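PDB 3OGV: beta-galactosidase from Trichoderma reesei, which probably hydrolyses terminal non-reducing beta-D-galactose residues of beta-D-galactosides. Local coordinates for residues 118-123 against 787-792; 334-339 against 783-788; 410-415 against 443-448. All coordinates share one frame; numbering follows the deposited sequence.

Interaction 1: residues 118-123 against 787-792; sequences YINAEV and LDENWT. With PTQ (2-phenylethyl 1-thio-beta-D-galactopyranoside), chain E.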
loop_
_atom_site.group_PDB
_atom_site.type_symbol
_atom_site.label_atom_id
_atom_site.label_comp_id
_atom_site.label_asym_id
_atom_site.label_seq_id
_atom_site.Cartn_x
_atom_site.Cartn_y
_atom_site.Cartn_z
ATOM N N TYR A 118 6.126 12.238 11.697
ATOM C CA TYR A 118 4.767 12.270 11.183
ATOM C C TYR A 118 4.746 11.623 9.773
ATOM O O TYR A 118 5.576 12.008 8.938
ATOM C CB TYR A 118 4.248 13.751 11.060
ATOM C CG TYR A 118 2.811 13.782 10.700
ATOM C CD1 TYR A 118 1.865 13.358 11.652
ATOM C CD2 TYR A 118 2.383 14.149 9.436
ATOM C CE1 TYR A 118 0.567 13.292 11.315
ATOM C CE2 TYR A 118 1.053 14.047 9.046
ATOM C CZ TYR A 118 0.097 13.638 10.049
ATOM O OH TYR A 118 -1.223 13.421 9.710
ATOM N N ILE A 119 3.817 10.673 9.571
ATOM C CA ILE A 119 3.778 9.999 8.246
ATOM C C ILE A 119 2.424 10.166 7.566
ATOM O O ILE A 119 2.332 9.949 6.340
ATOM C CB ILE A 119 4.107 8.486 8.293
ATOM C CG1 ILE A 119 3.127 7.727 9.239
ATOM C CG2 ILE A 119 5.541 8.353 8.718
ATOM C CD1 ILE A 119 3.203 6.166 9.145
ATOM N N ASN A 120 1.329 10.602 8.270
ATOM C CA ASN A 120 -0.010 10.708 7.693
ATOM C C ASN A 120 -0.525 9.256 7.387
ATOM O O ASN A 120 -0.842 8.498 8.320
ATOM C CB ASN A 120 -0.114 11.688 6.506
ATOM C CG ASN A 120 -1.461 12.245 6.350
ATOM O OD1 ASN A 120 -2.002 12.907 7.299
ATOM N ND2 ASN A 120 -2.151 12.068 5.210
ATOM N N ALA A 121 -0.485 8.820 6.073
ATOM C CA ALA A 121 -0.517 7.361 5.712
ATOM C C ALA A 121 -1.875 6.721 6.001
ATOM O O ALA A 121 -1.944 5.465 5.920
ATOM C CB ALA A 121 0.621 6.590 6.396
ATOM N N GLU A 122 -2.904 7.470 6.366
ATOM C CA GLU A 122 -4.188 6.909 6.780
ATOM C C GLU A 122 -3.987 5.998 7.993
ATOM O O GLU A 122 -4.788 5.026 8.157
ATOM C CB GLU A 122 -4.968 6.277 5.598
ATOM C CG GLU A 122 -5.471 7.315 4.624
ATOM C CD GLU A 122 -4.403 7.895 3.719
ATOM O OE1 GLU A 122 -3.752 7.145 2.985
ATOM O OE2 GLU A 122 -4.241 9.141 3.689
ATOM N N VAL A 123 -3.014 6.241 8.844
ATOM C CA VAL A 123 -2.803 5.474 10.073
ATOM C C VAL A 123 -3.321 6.343 11.268
ATOM O O VAL A 123 -3.412 7.543 11.189
ATOM C CB VAL A 123 -1.414 4.973 10.343
ATOM C CG1 VAL A 123 -0.874 4.094 9.133
ATOM C CG2 VAL A 123 -0.410 6.103 10.663
ATOM N N LEU A 787 -7.230 7.449 16.094
ATOM C CA LEU A 787 -6.917 8.894 16.284
ATOM C C LEU A 787 -6.831 9.597 14.958
ATOM O O LEU A 787 -6.319 8.975 13.971
ATOM C CB LEU A 787 -5.687 9.028 17.153
ATOM C CG LEU A 787 -5.773 8.268 18.485
ATOM C CD1 LEU A 787 -4.484 8.562 19.291
ATOM C CD2 LEU A 787 -7.058 8.698 19.305
ATOM N N ASP A 788 -7.308 10.807 14.866
ATOM C CA ASP A 788 -7.314 11.490 13.611
ATOM C C ASP A 788 -5.800 11.866 13.229
ATOM O O ASP A 788 -4.888 11.913 14.040
ATOM C CB ASP A 788 -8.088 12.795 13.771
ATOM C CG ASP A 788 -9.611 12.577 13.914
ATOM O OD1 ASP A 788 -10.111 11.523 13.546
ATOM O OD2 ASP A 788 -10.362 13.503 14.347
ATOM N N GLU A 789 -5.696 12.040 11.894
ATOM C CA GLU A 789 -4.437 12.584 11.383
ATOM C C GLU A 789 -4.256 14.026 11.736
ATOM O O GLU A 789 -5.129 14.687 12.337
ATOM C CB GLU A 789 -4.439 12.437 9.809
ATOM C CG GLU A 789 -4.329 10.959 9.356
ATOM C CD GLU A 789 -4.493 10.868 7.843
ATOM O OE1 GLU A 789 -5.337 11.597 7.247
ATOM O OE2 GLU A 789 -3.745 10.004 7.325
ATOM N N ASN A 790 -3.106 14.572 11.337
ATOM C CA ASN A 790 -2.694 15.990 11.590
ATOM C C ASN A 790 -2.095 16.572 10.318
ATOM O O ASN A 790 -0.971 17.059 10.343
ATOM C CB ASN A 790 -1.710 16.044 12.769
ATOM C CG ASN A 790 -1.808 17.290 13.545
ATOM O OD1 ASN A 790 -2.484 17.368 14.602
ATOM N ND2 ASN A 790 -1.095 18.325 13.119
ATOM N N TRP A 791 -2.878 16.544 9.250
ATOM C CA TRP A 791 -2.238 16.956 7.996
ATOM C C TRP A 791 -2.169 18.407 7.707
ATOM O O TRP A 791 -1.694 18.795 6.602
ATOM C CB TRP A 791 -2.708 16.226 6.780
ATOM C CG TRP A 791 -4.151 16.025 6.717
ATOM C CD1 TRP A 791 -4.818 14.822 6.986
ATOM C CD2 TRP A 791 -5.145 16.914 6.157
ATOM N NE1 TRP A 791 -6.159 14.981 6.726
ATOM C CE2 TRP A 791 -6.405 16.229 6.217
ATOM C CE3 TRP A 791 -5.129 18.266 5.694
ATOM C CZ2 TRP A 791 -7.628 16.817 5.823
ATOM C CZ3 TRP A 791 -6.365 18.858 5.306
ATOM C CH2 TRP A 791 -7.597 18.126 5.402
ATOM N N THR A 792 -2.715 19.242 8.564
ATOM C CA THR A 792 -2.461 20.696 8.440
ATOM C C THR A 792 -1.714 21.132 9.690
ATOM O O THR A 792 -2.311 21.270 10.758
ATOM C CB THR A 792 -3.760 21.454 8.343
ATOM O OG1 THR A 792 -4.490 21.012 7.233
ATOM C CG2 THR A 792 -3.534 22.996 8.137
HETATM C C1 PTQ E . -0.182 11.957 0.962
HETATM O O1 PTQ E . -1.544 11.470 0.857
HETATM S S1 PTQ E . -0.321 13.793 1.009
HETATM C C2 PTQ E . 0.541 11.487 2.178
HETATM O O2 PTQ E . 1.879 11.895 2.201
HETATM C C3 PTQ E . 0.429 9.978 2.404
HETATM O O3 PTQ E . 0.899 9.642 3.676
HETATM C C4 PTQ E . -0.992 9.505 2.167
HETATM O O4 PTQ E . -1.771 10.035 3.287
HETATM C C5 PTQ E . -1.588 9.960 0.882
HETATM O O5 PTQ E . -3.215 8.275 0.605
HETATM C C6 PTQ E . -3.033 9.744 0.571
HETATM C C7 PTQ E . -1.087 14.131 -0.596
HETATM C C8 PTQ E . -1.592 15.544 -0.727
HETATM C C9 PTQ E . -2.253 15.776 -2.027
HETATM C C10 PTQ E . -3.617 15.543 -2.160
HETATM C C11 PTQ E . -4.199 15.715 -3.435
HETATM C C12 PTQ E . -3.395 16.103 -4.529
HETATM C C13 PTQ E . -2.046 16.284 -4.347
HETATM C C14 PTQ E . -1.478 16.080 -3.154
HETATM O O HOH W 1 -5.582 11.061 4.743
#
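Glu789, its chain extended beyond CG, points toward the turn that binds the galactose. Glu122 N donates to Glu789 OE2 at 2.8 Å, nearly along the C-O axis of the carboxylate, though the bond is bent at the hydrogen (134°). The carboxylate also stacks on the amide of Asn120, the two planes 24° apart, with Asn120 OD1 3.3 Å from Glu789 CD. Glu789 thus stands behind the pair that binds the sugar: Asn120 ND2 donates to PTQ O4 at 2.8 Å, while Glu122 accepts from O4 through OE2 and from the hydroxyl O5 on C6 through OE1, which Tyr342 also holds. One shell out, Tyr118 suits its place because a phenol can give and take. Its OH donates to Asn120 OD1 at 2.6 Å, in the carbonyl plane on a lone pair, and accepts from Asn790 N at 2.7 Å and 163°. This probably fixes the amide flip, leaving ND2 for the galactose. A type I' turn from Asn120 to Val123 brings Glu122 N round to Glu789. A water gives one proton to Glu122 OE2 and one to Glu789 OE1, consistent with Glu789 and Asn790 forming a second shell that positions Asn120 and Glu122.

Interaction 2: residues 334-339 against 783-788; sequences GHPGGY and DSTGLD. With GLC (alpha-D-glucopyranose), chain C.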
loop_
_atom_site.group_PDB
_atom_site.type_symbol
_atom_site.label_atom_id
_atom_site.label_comp_id
_atom_site.label_asym_id
_atom_site.label_seq_id
_atom_site.Cartn_x
_atom_site.Cartn_y
_atom_site.Cartn_z
ATOM N N GLY A 334 -5.216 1.795 11.917
ATOM C CA GLY A 334 -5.708 2.773 10.973
ATOM C C GLY A 334 -6.378 3.993 11.573
ATOM O O GLY A 334 -6.770 3.991 12.758
ATOM N N HIS A 335 -6.562 5.051 10.781
ATOM C CA HIS A 335 -7.291 6.206 11.229
ATOM C C HIS A 335 -8.778 6.091 11.025
ATOM O O HIS A 335 -9.277 5.215 10.320
ATOM C CB HIS A 335 -6.710 7.490 10.547
ATOM C CG HIS A 335 -7.198 7.737 9.177
ATOM N ND1 HIS A 335 -7.376 8.988 8.707
ATOM C CD2 HIS A 335 -7.482 6.880 8.145
ATOM C CE1 HIS A 335 -7.755 8.920 7.423
ATOM N NE2 HIS A 335 -7.850 7.629 7.076
ATOM N N PRO A 336 -9.577 6.999 11.639
ATOM C CA PRO A 336 -11.065 6.889 11.539
ATOM C C PRO A 336 -11.562 7.139 10.161
ATOM O O PRO A 336 -12.712 6.767 9.807
ATOM C CB PRO A 336 -11.600 8.043 12.436
ATOM C CG PRO A 336 -10.531 8.195 13.402
ATOM C CD PRO A 336 -9.164 7.986 12.712
ATOM N N GLY A 337 -10.728 7.832 9.284
ATOM C CA GLY A 337 -11.192 8.076 7.944
ATOM C C GLY A 337 -11.032 6.947 6.943
ATOM O O GLY A 337 -11.246 7.166 5.741
ATOM N N GLY A 338 -10.655 5.770 7.444
ATOM C CA GLY A 338 -10.587 4.523 6.704
ATOM C C GLY A 338 -11.059 3.399 7.561
ATOM O O GLY A 338 -11.442 3.590 8.765
ATOM N N TYR A 339 -11.076 2.200 7.028
ATOM C CA TYR A 339 -11.567 0.984 7.708
ATOM C C TYR A 339 -10.488 -0.060 7.712
ATOM O O TYR A 339 -9.283 0.299 7.679
ATOM C CB TYR A 339 -12.947 0.533 7.166
ATOM C CG TYR A 339 -12.960 0.397 5.633
ATOM C CD1 TYR A 339 -13.333 1.513 4.836
ATOM C CD2 TYR A 339 -12.645 -0.798 5.013
ATOM C CE1 TYR A 339 -13.371 1.448 3.390
ATOM C CE2 TYR A 339 -12.689 -0.891 3.602
ATOM C CZ TYR A 339 -13.056 0.192 2.865
ATOM O OH TYR A 339 -13.116 0.095 1.467
ATOM N N ASP A 783 -16.941 3.409 21.228
ATOM C CA ASP A 783 -15.897 2.855 20.338
ATOM C C ASP A 783 -14.982 3.978 19.874
ATOM O O ASP A 783 -15.426 5.127 19.762
ATOM C CB ASP A 783 -16.544 2.183 19.105
ATOM C CG ASP A 783 -15.558 1.163 18.521
ATOM O OD1 ASP A 783 -14.691 0.567 19.214
ATOM O OD2 ASP A 783 -15.506 1.063 17.265
ATOM N N SER A 784 -13.767 3.591 19.529
ATOM C CA SER A 784 -12.917 4.556 18.767
ATOM C C SER A 784 -12.443 3.813 17.474
ATOM O O SER A 784 -12.008 2.690 17.497
ATOM C CB SER A 784 -11.685 4.883 19.556
ATOM O OG SER A 784 -10.767 5.668 18.718
ATOM N N THR A 785 -12.606 4.546 16.385
ATOM C CA THR A 785 -12.105 4.066 15.061
ATOM C C THR A 785 -10.692 4.583 14.787
ATOM O O THR A 785 -10.190 4.390 13.664
ATOM C CB THR A 785 -13.060 4.432 14.000
ATOM O OG1 THR A 785 -13.298 5.838 14.055
ATOM C CG2 THR A 785 -14.381 3.663 14.103
ATOM N N GLY A 786 -10.002 5.078 15.794
ATOM C CA GLY A 786 -8.576 5.489 15.700
ATOM C C GLY A 786 -8.486 6.986 16.052
ATOM O O GLY A 786 -9.461 7.659 16.281
ATOM N N LEU A 787 -7.230 7.449 16.094
ATOM C CA LEU A 787 -6.917 8.894 16.284
ATOM C C LEU A 787 -6.831 9.597 14.958
ATOM O O LEU A 787 -6.319 8.975 13.971
ATOM C CB LEU A 787 -5.687 9.028 17.153
ATOM C CG LEU A 787 -5.773 8.268 18.485
ATOM C CD1 LEU A 787 -4.484 8.562 19.291
ATOM C CD2 LEU A 787 -7.058 8.698 19.305
ATOM N N ASP A 788 -7.308 10.807 14.866
ATOM C CA ASP A 788 -7.314 11.490 13.611
ATOM C C ASP A 788 -5.800 11.866 13.229
ATOM O O ASP A 788 -4.888 11.913 14.040
ATOM C CB ASP A 788 -8.088 12.795 13.771
ATOM C CG ASP A 788 -9.611 12.577 13.914
ATOM O OD1 ASP A 788 -10.111 11.523 13.546
ATOM O OD2 ASP A 788 -10.362 13.503 14.347
HETATM C C1 GLC C . -13.052 10.839 3.375
HETATM C C2 GLC C . -11.895 10.549 4.321
HETATM C C3 GLC C . -11.307 11.807 4.920
HETATM C C4 GLC C . -10.833 12.664 3.772
HETATM C C5 GLC C . -12.034 12.991 2.869
HETATM C C6 GLC C . -11.707 13.907 1.693
HETATM O O2 GLC C . -12.371 9.672 5.310
HETATM O O3 GLC C . -10.188 11.433 5.741
HETATM O O4 GLC C . -10.347 13.907 4.310
HETATM O O5 GLC C . -12.544 11.776 2.433
HETATM O O6 GLC C . -10.774 13.219 0.870
HETATM O O HOH W 2 -10.899 2.802 11.412
#
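Pro336 sets its ring against the bend made by residues 785-788, and its closest neighbours are oxygens. Its CG lies 3.1 Å from Gly786 O and CD 3.3 Å from Leu787 O. Thr785 OG1, placed between its backbone N and carbonyl carbon (chi1 54°), is turned to Pro336 CB at 3.2 Å; Asp788 OD1 comes in across the ring toward CG. A compact ring without an N-H suits this wall of oxygens, whose polar partners lie elsewhere: Thr785 OG1 bonds to Ser736 O, Asp788 OD1 is salt-bridged to Arg802, and Gly786 O takes Arg802 NE. Pro336 CA adds a CA-H...O contact to Thr785 O, 3.4 Å long. At phi 120° and psi 176° a CB on Gly786 would be jammed against the preceding carbonyl, which calls for glycine; it would also collide with Gly334 O. Packing is looser around Gly338, where a water 2.8 Å from both Gly338 O and Thr785 O stands between the chains, other acceptors competing for its protons. Nearby, Gly337 O accepts from O2 of a bound glucose. The contact presses the loop between barrel strand 318-321 and helix 357-369 against the loop between strands 775-782 and 803-811, the former in an all-beta domain.

Interaction 3: residues 410-415 against 443-448; sequences VRHANY and LTLTGR. With NAG (2-acetamido-2-deoxy-beta-D-glucopyranose), chain D; MAN (alpha-D-mannopyranose), chain B.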
loop_
_atom_site.group_PDB
_atom_site.type_symbol
_atom_site.label_atom_id
_atom_site.label_comp_id
_atom_site.label_asym_id
_atom_site.label_seq_id
_atom_site.Cartn_x
_atom_site.Cartn_y
_atom_site.Cartn_z
ATOM N N VAL A 410 2.699 10.606 -26.968
ATOM C CA VAL A 410 1.484 10.912 -27.712
ATOM C C VAL A 410 0.265 10.672 -26.872
ATOM O O VAL A 410 0.197 9.576 -26.289
ATOM C CB VAL A 410 1.432 10.062 -29.033
ATOM C CG1 VAL A 410 0.210 10.492 -29.809
ATOM C CG2 VAL A 410 2.766 10.211 -29.839
ATOM N N ARG A 411 -0.647 11.608 -26.841
ATOM C CA ARG A 411 -1.969 11.371 -26.184
ATOM C C ARG A 411 -3.083 12.038 -26.911
ATOM O O ARG A 411 -2.824 12.884 -27.795
ATOM C CB ARG A 411 -1.947 11.878 -24.715
ATOM C CG ARG A 411 -1.658 13.403 -24.650
ATOM C CD ARG A 411 -2.012 13.874 -23.242
ATOM N NE ARG A 411 -1.662 15.272 -22.993
ATOM C CZ ARG A 411 -2.490 16.274 -23.213
ATOM N NH1 ARG A 411 -3.703 16.191 -23.800
ATOM N NH2 ARG A 411 -2.060 17.491 -22.834
ATOM N N HIS A 412 -4.339 11.736 -26.617
ATOM C CA HIS A 412 -5.419 12.474 -27.228
ATOM C C HIS A 412 -5.362 13.938 -26.712
ATOM O O HIS A 412 -4.989 14.218 -25.543
ATOM C CB HIS A 412 -6.773 11.908 -26.820
ATOM C CG HIS A 412 -7.019 10.548 -27.395
ATOM N ND1 HIS A 412 -7.411 10.418 -28.717
ATOM C CD2 HIS A 412 -6.842 9.289 -26.921
ATOM C CE1 HIS A 412 -7.543 9.131 -29.003
ATOM N NE2 HIS A 412 -7.236 8.418 -27.929
ATOM N N ALA A 413 -5.789 14.883 -27.533
ATOM C CA ALA A 413 -5.796 16.294 -27.145
ATOM C C ALA A 413 -6.712 16.558 -25.938
ATOM O O ALA A 413 -6.303 17.336 -25.055
ATOM C CB ALA A 413 -6.217 17.163 -28.377
ATOM N N ASN A 414 -7.891 15.927 -25.939
ATOM C CA ASN A 414 -8.686 15.836 -24.708
ATOM C C ASN A 414 -8.161 14.556 -24.043
ATOM O O ASN A 414 -8.478 13.459 -24.506
ATOM C CB ASN A 414 -10.166 15.706 -25.028
ATOM C CG ASN A 414 -11.004 15.409 -23.801
ATOM O OD1 ASN A 414 -10.471 15.301 -22.681
ATOM N ND2 ASN A 414 -12.271 15.210 -24.010
ATOM N N TYR A 415 -7.386 14.692 -22.966
ATOM C CA TYR A 415 -6.698 13.498 -22.364
ATOM C C TYR A 415 -7.716 12.460 -21.864
ATOM O O TYR A 415 -7.347 11.242 -21.668
ATOM C CB TYR A 415 -5.790 13.961 -21.227
ATOM C CG TYR A 415 -6.578 14.067 -19.872
ATOM C CD1 TYR A 415 -7.429 15.183 -19.570
ATOM C CD2 TYR A 415 -6.524 13.065 -18.932
ATOM C CE1 TYR A 415 -8.160 15.208 -18.336
ATOM C CE2 TYR A 415 -7.275 13.072 -17.761
ATOM C CZ TYR A 415 -8.019 14.148 -17.427
ATOM O OH TYR A 415 -8.748 14.194 -16.298
ATOM N N LEU A 443 -1.330 5.372 -38.203
ATOM C CA LEU A 443 -1.307 4.902 -36.814
ATOM C C LEU A 443 -2.705 5.116 -36.214
ATOM O O LEU A 443 -3.485 5.928 -36.633
ATOM C CB LEU A 443 -0.246 5.729 -36.055
ATOM C CG LEU A 443 1.166 5.641 -36.710
ATOM C CD1 LEU A 443 2.157 6.536 -35.938
ATOM C CD2 LEU A 443 1.814 4.267 -36.763
ATOM N N THR A 444 -2.903 4.371 -35.090
ATOM C CA THR A 444 -4.175 4.501 -34.359
ATOM C C THR A 444 -3.845 4.681 -32.876
ATOM O O THR A 444 -3.025 3.987 -32.311
ATOM C CB THR A 444 -4.967 3.176 -34.463
ATOM O OG1 THR A 444 -5.252 2.959 -35.868
ATOM C CG2 THR A 444 -6.361 3.351 -33.835
ATOM N N LEU A 445 -4.588 5.628 -32.273
ATOM C CA LEU A 445 -4.589 5.789 -30.777
ATOM C C LEU A 445 -6.015 5.538 -30.335
ATOM O O LEU A 445 -6.924 6.314 -30.644
ATOM C CB LEU A 445 -4.120 7.231 -30.468
ATOM C CG LEU A 445 -3.820 7.392 -28.942
ATOM C CD1 LEU A 445 -2.584 6.641 -28.538
ATOM C CD2 LEU A 445 -3.741 8.885 -28.621
ATOM N N THR A 446 -6.183 4.420 -29.596
ATOM C CA THR A 446 -7.527 4.077 -29.141
ATOM C C THR A 446 -7.859 4.856 -27.831
ATOM O O THR A 446 -7.037 5.646 -27.326
ATOM C CB THR A 446 -7.702 2.535 -29.000
ATOM O OG1 THR A 446 -6.825 2.040 -27.989
ATOM C CG2 THR A 446 -7.411 1.840 -30.373
ATOM N N GLY A 447 -8.995 4.580 -27.265
ATOM C CA GLY A 447 -9.490 5.389 -26.092
ATOM C C GLY A 447 -8.584 5.208 -24.859
ATOM O O GLY A 447 -8.116 4.121 -24.537
ATOM N N ARG A 448 -8.341 6.384 -24.248
ATOM C CA ARG A 448 -7.542 6.405 -22.974
ATOM C C ARG A 448 -6.277 5.586 -23.095
ATOM O O ARG A 448 -5.868 4.793 -22.239
ATOM C CB ARG A 448 -8.421 6.011 -21.798
ATOM C CG ARG A 448 -9.371 7.151 -21.535
ATOM C CD ARG A 448 -10.240 6.874 -20.325
ATOM N NE ARG A 448 -11.154 8.012 -20.150
ATOM C CZ ARG A 448 -12.071 8.103 -19.205
ATOM N NH1 ARG A 448 -12.191 7.094 -18.313
ATOM N NH2 ARG A 448 -12.889 9.168 -19.202
HETATM C C1 NAG D . -13.267 14.825 -23.003
HETATM C C2 NAG D . -14.460 15.701 -23.061
HETATM C C3 NAG D . -15.444 15.010 -22.091
HETATM C C4 NAG D . -15.711 13.499 -22.337
HETATM C C5 NAG D . -14.379 12.802 -22.300
HETATM C C6 NAG D . -14.397 11.302 -22.470
HETATM C C7 NAG D . -13.913 18.104 -23.375
HETATM C C8 NAG D . -13.483 19.436 -22.818
HETATM N N2 NAG D . -14.038 17.031 -22.623
HETATM O O3 NAG D . -16.615 15.781 -22.009
HETATM O O4 NAG D . -16.475 12.956 -21.265
HETATM O O5 NAG D . -13.540 13.459 -23.268
HETATM O O6 NAG D . -15.134 11.037 -23.674
HETATM O O7 NAG D . -14.114 18.023 -24.561
HETATM C C1 MAN B . -9.225 -2.142 -27.539
HETATM C C2 MAN B . -9.456 -0.973 -28.411
HETATM C C3 MAN B . -10.873 -0.481 -28.217
HETATM C C4 MAN B . -11.882 -1.645 -28.343
HETATM C C5 MAN B . -11.485 -2.737 -27.350
HETATM C C6 MAN B . -12.354 -3.994 -27.507
HETATM O O2 MAN B . -9.438 -1.425 -29.714
HETATM O O3 MAN B . -11.070 0.429 -29.286
HETATM O O4 MAN B . -13.209 -1.213 -28.087
HETATM O O5 MAN B . -10.196 -3.133 -27.703
HETATM O O6 MAN B . -12.076 -4.585 -28.780
#
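Two antiparallel sheets of domain 2 meet here: strand 406-412, within the eight-stranded sheet, packs against edge strand 443-445 of a three-stranded sheet. The short segments cross at -57° and approach to 8.9 Å, too far for backbone pairing, so side chains fill the interval. Leu445 enters from one side and His412 from the other. Leu445 swings CG opposite its own backbone N (chi1 -169°) and lays CD2 over the centre of the imidazole face, 3.6 Å from the ring centroid, a CH-pi contact; the same methyl is 4.4 Å from Val410 CG1. Leucine suits the spot because this methyl ends a chain long enough to lie on the ring, near Val410. The histidine adds what a purely apolar residue lacks: NE2 donates to Thr446 O, just past the end of the strand, at 2.8 Å in a nearly straight bond. Replacing His412 by alanine would probably leave Thr446 O without this donor and open a gap beside Leu445 CD2. At the end of its strand, Arg411 NH1 bonds to His412 O at 2.9 Å and weakly to Ala413 O. Arg448 leaves the contact toward Ser416 O and Ser250 O and lies in a cation-pi contact with Trp252, joining this corner to neighbouring loops. Asn414 carries an N-linked sugar, its ND2 bonded to C1 of the NAG, and its OD1 is held by Ser416 N. In the bond to Thr446, the acceptor O lies almost exactly in the imidazole plane, yet His412 NE2 stands 60° out of the plane of the carbonyl.

Overall arrangement
From the N terminus, the chain first passes residues 118-123 and then 334-339, two loops of the catalytic TIM barrel. It next enters domain 2, where interaction 3 closes a short excursion of 27 residues and joins two sheets of one domain. Only much later do 783-788 and 787-792 return to the barrel, closing interactions 2 and 1 across some 440 and 660 residues. Interaction 2 thus nests within the span of interaction 1, both ending on one stretch and sharing Leu787 and Asp788, and both enclose interaction 3. Glu122 O probably accepts from His335 N, so the two form a continuous seam between barrel and all-beta domain. Interaction 3 stands apart, its centre about 38 Å from that of interaction 1.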